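Local atomic coordinates of guanylate kinase (Stenotrophomonas maltophilia, PDB entry 7S5E), a protein that catalyses the transfer of a phosphate from ATP to GMP, giving GDP and ADP, and so probably serves the recycling of GMP. Residues V135-L140 with Y181-E186; D86-A91 with T100-V105; N40-R45 with T190-L195. All coordinates share one frame; numbering follows the deposited sequence.

Interaction 1: V135-L140 with Y181-E186. With ADP (adenosine-5'-diphosphate), chain J.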
loop_
_atom_site.group_PDB
_atom_site.type_symbol
_atom_site.label_atom_id
_atom_site.label_comp_id
_atom_site.label_asym_id
_atom_site.label_seq_id
_atom_site.Cartn_x
_atom_site.Cartn_y
_atom_site.Cartn_z
ATOM N N VAL A 135 3.754 -3.806 8.757
ATOM C CA VAL A 135 3.601 -2.719 7.796
ATOM C C VAL A 135 4.078 -1.451 8.489
ATOM O O VAL A 135 3.492 -1.030 9.495
ATOM C CB VAL A 135 2.143 -2.592 7.325
ATOM C CG1 VAL A 135 1.979 -1.455 6.322
ATOM C CG2 VAL A 135 1.676 -3.901 6.725
ATOM N N THR A 136 5.144 -0.843 7.962
ATOM C CA THR A 136 5.786 0.302 8.604
ATOM C C THR A 136 5.697 1.549 7.729
ATOM O O THR A 136 5.879 1.478 6.509
ATOM C CB THR A 136 7.258 -0.006 8.957
ATOM O OG1 THR A 136 8.017 -0.243 7.767
ATOM C CG2 THR A 136 7.336 -1.236 9.847
ATOM N N VAL A 137 5.360 2.678 8.361
ATOM C CA VAL A 137 5.172 3.960 7.691
ATOM C C VAL A 137 5.982 5.031 8.417
ATOM O O VAL A 137 6.014 5.064 9.650
ATOM C CB VAL A 137 3.683 4.357 7.637
ATOM C CG1 VAL A 137 3.524 5.696 6.937
ATOM C CG2 VAL A 137 2.858 3.270 6.940
ATOM N N PHE A 138 6.652 5.892 7.658
ATOM C CA PHE A 138 7.394 7.022 8.205
ATOM C C PHE A 138 6.749 8.322 7.741
ATOM O O PHE A 138 6.402 8.463 6.562
ATOM C CB PHE A 138 8.866 6.987 7.779
ATOM C CG PHE A 138 9.778 7.783 8.678
ATOM C CD1 PHE A 138 10.223 7.254 9.881
ATOM C CD2 PHE A 138 10.175 9.056 8.332
ATOM C CE1 PHE A 138 11.056 7.977 10.704
ATOM C CE2 PHE A 138 11.008 9.779 9.155
ATOM C CZ PHE A 138 11.448 9.237 10.342
ATOM N N ILE A 139 6.562 9.261 8.667
ATOM C CA ILE A 139 5.951 10.547 8.351
ATOM C C ILE A 139 7.026 11.621 8.401
ATOM O O ILE A 139 7.765 11.730 9.389
ATOM C CB ILE A 139 4.784 10.888 9.293
ATOM C CG1 ILE A 139 3.733 9.771 9.254
ATOM C CG2 ILE A 139 4.157 12.198 8.866
ATOM C CD1 ILE A 139 2.502 10.031 10.111
ATOM N N LEU A 140 7.095 12.423 7.337
ATOM C CA LEU A 140 8.048 13.501 7.189
ATOM C C LEU A 140 7.343 14.851 7.245
ATOM O O LEU A 140 6.206 14.986 6.776
ATOM C CB LEU A 140 8.791 13.417 5.851
ATOM C CG LEU A 140 9.811 12.312 5.618
ATOM C CD1 LEU A 140 10.299 12.373 4.187
ATOM C CD2 LEU A 140 10.973 12.442 6.597
ATOM N N TYR A 181 6.604 2.724 3.682
ATOM C CA TYR A 181 5.897 3.866 3.124
ATOM C C TYR A 181 6.418 5.147 3.754
ATOM O O TYR A 181 6.929 5.150 4.879
ATOM C CB TYR A 181 4.382 3.762 3.353
ATOM C CG TYR A 181 3.794 2.498 2.770
ATOM C CD1 TYR A 181 3.851 1.306 3.474
ATOM C CD2 TYR A 181 3.183 2.498 1.514
ATOM C CE1 TYR A 181 3.330 0.151 2.954
ATOM C CE2 TYR A 181 2.654 1.337 0.981
ATOM C CZ TYR A 181 2.734 0.164 1.713
ATOM O OH TYR A 181 2.229 -1.018 1.236
ATOM N N VAL A 182 6.311 6.235 3.006
ATOM C CA VAL A 182 6.685 7.553 3.490
ATOM C C VAL A 182 5.536 8.496 3.205
ATOM O O VAL A 182 5.020 8.531 2.083
ATOM C CB VAL A 182 7.989 8.057 2.846
ATOM C CG1 VAL A 182 8.277 9.466 3.287
ATOM C CG2 VAL A 182 9.148 7.132 3.225
ATOM N N ILE A 183 5.127 9.251 4.217
ATOM C CA ILE A 183 4.103 10.274 4.068
ATOM C C ILE A 183 4.731 11.623 4.377
ATOM O O ILE A 183 5.399 11.782 5.405
ATOM C CB ILE A 183 2.886 10.000 4.971
ATOM C CG1 ILE A 183 2.203 8.695 4.558
ATOM C CG2 ILE A 183 1.917 11.171 4.964
ATOM C CD1 ILE A 183 0.997 8.340 5.409
ATOM N N VAL A 184 4.573 12.572 3.464
ATOM C CA VAL A 184 4.957 13.952 3.719
ATOM C C VAL A 184 3.702 14.669 4.183
ATOM O O VAL A 184 2.738 14.801 3.422
ATOM C CB VAL A 184 5.577 14.615 2.481
ATOM C CG1 VAL A 184 5.978 16.054 2.794
ATOM C CG2 VAL A 184 6.784 13.813 2.019
ATOM N N ASN A 185 3.709 15.126 5.437
ATOM C CA ASN A 185 2.522 15.714 6.057
ATOM C C ASN A 185 2.485 17.211 5.773
ATOM O O ASN A 185 2.835 18.052 6.599
ATOM C CB ASN A 185 2.492 15.431 7.552
ATOM C CG ASN A 185 1.337 16.128 8.247
ATOM O OD1 ASN A 185 0.331 16.461 7.617
ATOM N ND2 ASN A 185 1.485 16.372 9.542
ATOM N N GLU A 186 2.035 17.551 4.573
ATOM C CA GLU A 186 1.845 18.961 4.271
ATOM C C GLU A 186 0.429 19.395 4.638
ATOM O O GLU A 186 0.242 20.261 5.497
ATOM C CB GLU A 186 2.144 19.233 2.795
ATOM C CG GLU A 186 2.286 20.706 2.471
ATOM C CD GLU A 186 2.789 20.943 1.064
ATOM O OE1 GLU A 186 3.104 19.952 0.369
ATOM O OE2 GLU A 186 2.870 22.122 0.656
HETATM P PB ADP J . 4.003 14.618 16.786
HETATM O O1B ADP J . 4.769 14.199 15.507
HETATM O O2B ADP J . 3.142 13.487 17.371
HETATM O O3B ADP J . 4.913 15.171 17.909
HETATM P PA ADP J . 1.454 15.988 16.840
HETATM O O1A ADP J . 0.563 15.168 15.979
HETATM O O2A ADP J . 1.286 15.651 18.322
HETATM O O3A ADP J . 2.985 15.792 16.449
HETATM O "O5'" ADP J . 1.336 17.533 16.628
HETATM C "C5'" ADP J . 2.364 18.290 15.962
HETATM C "C4'" ADP J . 1.858 19.703 15.868
HETATM O "O4'" ADP J . 1.749 20.089 14.479
HETATM C "C3'" ADP J . 0.464 19.890 16.453
HETATM O "O3'" ADP J . 0.334 21.218 16.950
HETATM C "C2'" ADP J . -0.430 19.592 15.247
HETATM O "O2'" ADP J . -1.730 20.154 15.373
HETATM C "C1'" ADP J . 0.384 20.243 14.125
HETATM N N9 ADP J . 0.183 19.663 12.798
HETATM C C8 ADP J . 0.091 18.334 12.479
HETATM N N7 ADP J . -0.012 18.101 11.193
HETATM C C5 ADP J . 0.010 19.366 10.624
HETATM C C6 ADP J . -0.046 19.811 9.290
HETATM N N6 ADP J . -0.138 18.995 8.234
HETATM N N1 ADP J . 0.001 21.143 9.068
HETATM C C2 ADP J . 0.096 21.966 10.117
HETATM N N3 ADP J . 0.161 21.663 11.416
HETATM C C4 ADP J . 0.120 20.340 11.606
#
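Phe138 bonds to both Tyr181 and Ile183, its N donating to Tyr181 O and its O accepting from Ile183 N, the mark of a parallel pair; strands 135-140 and 181-184 form one side of the five-stranded parallel sheet of the P-loop kinase core. Five amide-to-carbonyl bonds alternate along the pair. They begin with Tyr181 N to Thr136 O (3.2 Å) and straighten toward the C-terminal end, where Leu140 N reaches Ile183 O at 2.6 Å and 172°. CA-H...O contacts, such as Val182 CA to Phe138 O, accompany them.

Apolar contacts divide by face. Val137, Ile139, Tyr181 and Ile183 share one face; helix 188-203 covers Val137, Tyr181 and Ile183, and helix 35-45 covers Ile139. Val137 CG1 meets Ile183 CD1 at 4.0 Å, while Val137 CG2 leans on Tyr181 CB. Beta-branched residues suit these strands, since their methyls fill the surface close to the backbone. The Tyr181 hydroxyl is hydrogen-bonded to Arg205 of the same chain. On the reverse face, Leu140 CD1 lies against Val182 CG1 at 3.7 Å.

The polar contacts gather where the strands end. Asn185 N donates to Leu140 O. Asn185 turns its amide to adenine, a chi1 of 175° carrying CG away from the backbone N: OD1 accepts from ADP N6, and ND2 donates to ADP N7 at 2.8 Å. Glu186 uses its backbone O, which takes a second bond from ADP N6 at 3.0 Å.

Interaction 2: D86-A91 with T100-V105. With 5GP (guanosine-5'-monophosphate), chain I.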
loop_
_atom_site.group_PDB
_atom_site.type_symbol
_atom_site.label_atom_id
_atom_site.label_comp_id
_atom_site.label_asym_id
_atom_site.label_seq_id
_atom_site.Cartn_x
_atom_site.Cartn_y
_atom_site.Cartn_z
ATOM N N ASP A 86 9.315 -8.019 30.384
ATOM C CA ASP A 86 7.977 -7.497 30.123
ATOM C C ASP A 86 7.838 -6.825 28.764
ATOM O O ASP A 86 6.710 -6.589 28.322
ATOM C CB ASP A 86 7.578 -6.489 31.198
ATOM C CG ASP A 86 7.390 -7.130 32.539
ATOM O OD1 ASP A 86 7.147 -8.355 32.558
ATOM O OD2 ASP A 86 7.471 -6.418 33.565
ATOM N N PHE A 87 8.933 -6.466 28.113
ATOM C CA PHE A 87 8.867 -5.624 26.928
ATOM C C PHE A 87 9.029 -6.446 25.660
ATOM O O PHE A 87 9.974 -7.231 25.534
ATOM C CB PHE A 87 9.917 -4.518 27.004
ATOM C CG PHE A 87 9.579 -3.456 28.013
ATOM C CD1 PHE A 87 8.399 -2.735 27.906
ATOM C CD2 PHE A 87 10.417 -3.213 29.099
ATOM C CE1 PHE A 87 8.072 -1.768 28.845
ATOM C CE2 PHE A 87 10.102 -2.247 30.032
ATOM C CZ PHE A 87 8.925 -1.526 29.908
ATOM N N PHE A 88 8.079 -6.273 24.739
ATOM C CA PHE A 88 8.209 -6.807 23.388
ATOM C C PHE A 88 9.381 -6.151 22.675
ATOM O O PHE A 88 10.253 -6.828 22.121
ATOM C CB PHE A 88 6.894 -6.572 22.640
ATOM C CG PHE A 88 6.865 -7.113 21.238
ATOM C CD1 PHE A 88 6.991 -8.472 21.000
ATOM C CD2 PHE A 88 6.653 -6.271 20.164
ATOM C CE1 PHE A 88 6.947 -8.973 19.711
ATOM C CE2 PHE A 88 6.605 -6.769 18.875
ATOM C CZ PHE A 88 6.752 -8.121 18.648
ATOM N N GLU A 89 9.415 -4.823 22.693
ATOM C CA GLU A 89 10.580 -4.053 22.306
ATOM C C GLU A 89 10.760 -2.935 23.321
ATOM O O GLU A 89 9.804 -2.501 23.973
ATOM C CB GLU A 89 10.451 -3.476 20.889
ATOM C CG GLU A 89 9.270 -2.519 20.680
ATOM C CD GLU A 89 9.519 -1.105 21.196
ATOM O OE1 GLU A 89 10.690 -0.670 21.196
ATOM O OE2 GLU A 89 8.541 -0.434 21.597
ATOM N N HIS A 90 12.000 -2.470 23.445
ATOM C CA HIS A 90 12.278 -1.281 24.236
ATOM C C HIS A 90 13.565 -0.665 23.716
ATOM O O HIS A 90 14.399 -1.344 23.109
ATOM C CB HIS A 90 12.387 -1.603 25.735
ATOM C CG HIS A 90 13.650 -2.312 26.114
ATOM N ND1 HIS A 90 13.776 -3.685 26.073
ATOM C CD2 HIS A 90 14.842 -1.838 26.549
ATOM C CE1 HIS A 90 14.991 -4.023 26.466
ATOM N NE2 HIS A 90 15.659 -2.922 26.758
ATOM N N ALA A 91 13.727 0.629 23.975
ATOM C CA ALA A 91 14.895 1.330 23.468
ATOM C C ALA A 91 15.131 2.576 24.301
ATOM O O ALA A 91 14.227 3.092 24.967
ATOM C CB ALA A 91 14.751 1.694 21.986
ATOM N N THR A 100 7.386 -1.080 24.555
ATOM C CA THR A 100 6.080 -1.688 24.330
ATOM C C THR A 100 6.010 -2.980 25.133
ATOM O O THR A 100 6.833 -3.878 24.935
ATOM C CB THR A 100 5.863 -1.980 22.846
ATOM O OG1 THR A 100 6.098 -0.791 22.081
ATOM C CG2 THR A 100 4.441 -2.457 22.609
ATOM N N ALA A 101 5.031 -3.076 26.025
ATOM C CA ALA A 101 4.869 -4.284 26.824
ATOM C C ALA A 101 4.368 -5.434 25.960
ATOM O O ALA A 101 3.654 -5.234 24.974
ATOM C CB ALA A 101 3.894 -4.042 27.975
ATOM N N ARG A 102 4.767 -6.655 26.335
ATOM C CA ARG A 102 4.295 -7.839 25.619
ATOM C C ARG A 102 2.776 -7.935 25.662
ATOM O O ARG A 102 2.143 -8.325 24.673
ATOM C CB ARG A 102 4.919 -9.104 26.206
ATOM C CG ARG A 102 6.408 -9.150 26.019
ATOM C CD ARG A 102 7.029 -10.429 26.530
ATOM N NE ARG A 102 8.476 -10.382 26.358
ATOM C CZ ARG A 102 9.107 -10.645 25.220
ATOM N NH1 ARG A 102 8.443 -10.986 24.125
ATOM N NH2 ARG A 102 10.438 -10.578 25.183
ATOM N N GLN A 103 2.174 -7.563 26.794
ATOM C CA GLN A 103 0.725 -7.595 26.937
ATOM C C GLN A 103 0.004 -6.676 25.957
ATOM O O GLN A 103 -1.219 -6.796 25.813
ATOM C CB GLN A 103 0.335 -7.214 28.367
ATOM C CG GLN A 103 0.752 -8.228 29.418
ATOM C CD GLN A 103 0.145 -9.598 29.167
ATOM O OE1 GLN A 103 -0.944 -9.716 28.596
ATOM N NE2 GLN A 103 0.853 -10.645 29.583
ATOM N N SER A 104 0.712 -5.773 25.275
ATOM C CA SER A 104 0.072 -4.875 24.324
ATOM C C SER A 104 0.120 -5.377 22.894
ATOM O O SER A 104 -0.558 -4.803 22.041
ATOM C CB SER A 104 0.718 -3.479 24.357
ATOM O OG SER A 104 0.627 -2.873 25.633
ATOM N N VAL A 105 0.864 -6.441 22.608
ATOM C CA VAL A 105 1.040 -6.842 21.217
ATOM C C VAL A 105 0.704 -8.308 21.042
ATOM O O VAL A 105 -0.241 -8.669 20.332
ATOM C CB VAL A 105 2.487 -6.618 20.743
ATOM C CG1 VAL A 105 2.567 -6.714 19.234
ATOM C CG2 VAL A 105 3.031 -5.315 21.237
HETATM P P 5GP I . 8.249 11.705 22.941
HETATM O O1P 5GP I . 6.860 11.286 23.457
HETATM O O2P 5GP I . 9.276 11.535 24.066
HETATM O O3P 5GP I . 8.209 13.015 22.225
HETATM O "O5'" 5GP I . 8.593 10.590 21.860
HETATM C "C5'" 5GP I . 9.937 10.381 21.450
HETATM C "C4'" 5GP I . 10.048 9.249 20.468
HETATM O "O4'" 5GP I . 9.845 7.983 21.152
HETATM C "C3'" 5GP I . 9.031 9.286 19.314
HETATM O "O3'" 5GP I . 9.690 8.992 18.085
HETATM C "C2'" 5GP I . 8.084 8.137 19.637
HETATM O "O2'" 5GP I . 7.499 7.535 18.505
HETATM C "C1'" 5GP I . 9.015 7.173 20.357
HETATM N N9 5GP I . 8.335 6.175 21.181
HETATM C C8 5GP I . 7.082 6.252 21.723
HETATM N N7 5GP I . 6.689 5.130 22.264
HETATM C C5 5GP I . 7.751 4.264 22.072
HETATM C C6 5GP I . 7.906 2.882 22.398
HETATM O O6 5GP I . 7.077 2.146 22.926
HETATM N N1 5GP I . 9.137 2.389 22.012
HETATM C C2 5GP I . 10.115 3.117 21.390
HETATM N N2 5GP I . 11.255 2.482 21.109
HETATM N N3 5GP I . 9.977 4.402 21.069
HETATM C C4 5GP I . 8.779 4.902 21.427
HETATM O O HOH W 1 3.969 -7.178 29.568
HETATM O O HOH W 2 11.129 -10.010 22.743
#
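Thr100 OG1 donates to Glu89 OE2 at 2.5 Å, a short bond across the hairpin of strands 87-93 and 96-101 in the GMP-binding part of guanylate kinase. The hydroxyl takes the anti lone pair of OE2, on the side away from OE1. The carboxylate reads the guanine through both oxygens: OE2 accepts from GMP N1 at 2.9 Å and OE1 from GMP N2 at 3.2 Å, a pairing for which glutamate is well shaped. Glu89 chi1 of 61° sets CG between the backbone N and the carbonyl carbon, and a bend at chi2 brings the carboxylate back to Thr100.

Behind this shell the backbone fixes both residues. Phe88 and Glu89 together face Thr100, a classic beta bulge; Phe88 N donates to Thr100 O and Thr100 N to Glu89 O at 2.9 Å. Beyond the bulge, Arg102 N donates a hydrogen bond to Asp86 O.

Farther out, Phe88 presents a ring face to Val105 CG1, offset toward the rim, and its CD2 touches Val105 CG2 at 3.9 Å. The extended Arg102 chain carries its guanidinium to a salt bridge with Glu106, and Phe87 O sits over one guanidinium face, 3.2 Å above its plane.

Interaction 3: N40-R45 with T190-L195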
loop_
_atom_site.group_PDB
_atom_site.type_symbol
_atom_site.label_atom_id
_atom_site.label_comp_id
_atom_site.label_asym_id
_atom_site.label_seq_id
_atom_site.Cartn_x
_atom_site.Cartn_y
_atom_site.Cartn_z
ATOM N N ASN A 40 -4.372 9.420 15.216
ATOM C CA ASN A 40 -5.636 9.475 15.945
ATOM C C ASN A 40 -6.814 9.662 14.999
ATOM O O ASN A 40 -7.876 9.061 15.198
ATOM C CB ASN A 40 -5.610 10.598 16.986
ATOM C CG ASN A 40 -4.738 10.271 18.187
ATOM O OD1 ASN A 40 -4.486 9.104 18.496
ATOM N ND2 ASN A 40 -4.297 11.305 18.892
ATOM N N ALA A 41 -6.649 10.495 13.964
ATOM C CA ALA A 41 -7.725 10.671 12.995
ATOM C C ALA A 41 -7.918 9.412 12.173
ATOM O O ALA A 41 -9.054 9.025 11.875
ATOM C CB ALA A 41 -7.433 11.856 12.078
ATOM N N THR A 42 -6.816 8.733 11.843
ATOM C CA THR A 42 -6.898 7.523 11.034
ATOM C C THR A 42 -7.587 6.396 11.796
ATOM O O THR A 42 -8.528 5.775 11.285
ATOM C CB THR A 42 -5.489 7.099 10.588
ATOM O OG1 THR A 42 -4.898 8.136 9.794
ATOM C CG2 THR A 42 -5.535 5.821 9.771
ATOM N N LEU A 43 -7.156 6.138 13.035
ATOM C CA LEU A 43 -7.797 5.089 13.820
ATOM C C LEU A 43 -9.261 5.414 14.083
ATOM O O LEU A 43 -10.083 4.502 14.225
ATOM C CB LEU A 43 -7.035 4.846 15.114
ATOM C CG LEU A 43 -5.601 4.400 14.810
ATOM C CD1 LEU A 43 -4.789 4.256 16.095
ATOM C CD2 LEU A 43 -5.566 3.128 13.953
ATOM N N ALA A 44 -9.592 6.703 14.189
ATOM C CA ALA A 44 -10.988 7.090 14.328
ATOM C C ALA A 44 -11.789 6.638 13.118
ATOM O O ALA A 44 -12.946 6.221 13.249
ATOM C CB ALA A 44 -11.097 8.603 14.508
ATOM N N ARG A 45 -11.172 6.685 11.930
ATOM C CA ARG A 45 -11.821 6.241 10.704
ATOM C C ARG A 45 -11.669 4.748 10.462
ATOM O O ARG A 45 -12.526 4.156 9.801
ATOM C CB ARG A 45 -11.268 7.015 9.508
ATOM C CG ARG A 45 -12.060 8.266 9.237
ATOM C CD ARG A 45 -11.240 9.277 8.479
ATOM N NE ARG A 45 -11.032 8.839 7.107
ATOM C CZ ARG A 45 -10.396 9.540 6.180
ATOM N NH1 ARG A 45 -9.871 10.725 6.450
ATOM N NH2 ARG A 45 -10.299 9.049 4.947
ATOM N N THR A 190 -4.996 15.316 3.969
ATOM C CA THR A 190 -4.434 14.443 2.947
ATOM C C THR A 190 -3.575 13.353 3.570
ATOM O O THR A 190 -3.621 12.192 3.139
ATOM C CB THR A 190 -3.633 15.272 1.944
ATOM O OG1 THR A 190 -4.509 16.205 1.295
ATOM C CG2 THR A 190 -2.971 14.380 0.911
ATOM N N ALA A 191 -2.796 13.699 4.598
ATOM C CA ALA A 191 -1.974 12.690 5.255
ATOM C C ALA A 191 -2.847 11.622 5.901
ATOM O O ALA A 191 -2.492 10.437 5.906
ATOM C CB ALA A 191 -1.046 13.345 6.273
ATOM N N VAL A 192 -4.003 12.017 6.440
ATOM C CA VAL A 192 -4.921 11.044 7.019
ATOM C C VAL A 192 -5.469 10.114 5.942
ATOM O O VAL A 192 -5.471 8.888 6.102
ATOM C CB VAL A 192 -6.056 11.762 7.769
ATOM C CG1 VAL A 192 -7.078 10.756 8.267
ATOM C CG2 VAL A 192 -5.497 12.566 8.922
ATOM N N ASP A 193 -5.921 10.682 4.819
ATOM C CA ASP A 193 -6.386 9.858 3.708
ATOM C C ASP A 193 -5.305 8.887 3.263
ATOM O O ASP A 193 -5.577 7.707 3.007
ATOM C CB ASP A 193 -6.808 10.741 2.542
ATOM C CG ASP A 193 -8.083 11.486 2.823
ATOM O OD1 ASP A 193 -8.840 11.055 3.717
ATOM O OD2 ASP A 193 -8.331 12.506 2.149
ATOM N N GLU A 194 -4.064 9.366 3.173
ATOM C CA GLU A 194 -2.989 8.526 2.665
ATOM C C GLU A 194 -2.667 7.392 3.628
ATOM O O GLU A 194 -2.371 6.272 3.196
ATOM C CB GLU A 194 -1.759 9.384 2.375
ATOM C CG GLU A 194 -1.934 10.270 1.146
ATOM C CD GLU A 194 -0.736 11.166 0.868
ATOM O OE1 GLU A 194 0.138 11.299 1.744
ATOM O OE2 GLU A 194 -0.674 11.752 -0.232
ATOM N N LEU A 195 -2.701 7.658 4.937
ATOM C CA LEU A 195 -2.500 6.580 5.901
ATOM C C LEU A 195 -3.684 5.614 5.878
ATOM O O LEU A 195 -3.509 4.394 5.989
ATOM C CB LEU A 195 -2.259 7.154 7.301
ATOM C CG LEU A 195 -1.832 6.102 8.325
ATOM C CD1 LEU A 195 -0.546 5.415 7.900
ATOM C CD2 LEU A 195 -1.685 6.694 9.714
#
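Arg45 reaches past Val192 to hold Asp193, bridging the two helices at the solvent-facing side of the contact. Its chain sets off toward the neighbouring helix, and a bend at chi3 (71°) brings the guanidinium to Asp193. NH1 and NH2 approach end-on and both grip a single oxygen, Asp193 OD1, at 2.9 and 2.8 Å respectively. That oxygen lies almost in the guanidinium plane and is met nearly along its C-O axis, although the carboxylate itself is turned 71° from the guanidinium. Asp193 leaves its helix pointing away from Arg45, yet its carboxylate comes back within reach. A long, flexible arginine suits this span, and the opposite charge of each group probably favours the ionised form of the other.

Beside the salt bridge, Val192 occupies the middle of the contact, its two methyls going separate ways. CG1 comes within 3.3 Å of Arg45 NH1 and also touches Thr42 OG1, whereas CG2 packs on Ala41 CB at 3.8 Å. Alanine's single methyl lets the valine come in near the backbone. The pair belongs to the alpha/beta core of the P-loop fold: helix 35-45, which follows the phosphate-binding loop, packs against helix 188-203, and the axes of the short segments approach to 9.1 Å and cross at -50°.

Deeper in, Thr42 meets Leu195 at about a right angle. Leu195 CG stands anti to its backbone N, and CD2 is directed at the threonine, where it reaches OG1 at 3.5 Å and also contacts CB and CG2. Threonine suits the place because its methyl can pack on Leu195 while its hydroxyl, though facing a leucine methyl, is satisfied within its own helix by a hydrogen bond between OG1 and Ile38 O.

Overall arrangement
Interactions 1 and 3 adjoin, their centres 12 Å apart, because strand 181-184 leads directly into helix 188-203. Ile183 CD1 lies 3.8 Å from Leu195 N, and Asn185 OD1 lies 3.7 Å from Ala191 CB, so the helix pair backs the strand end that recognises adenine. Interaction 2 stands apart across the chain's centre, its centre about 23 Å from that of interaction 1 and 25 Å from that of interaction 3; it reads guanine on GMP. The adenine of ADP and the guanine of GMP are thus recognised by different parts of the fold, with the P-loop, which binds the ADP phosphates, leading into the helix that supplies residues 40-45.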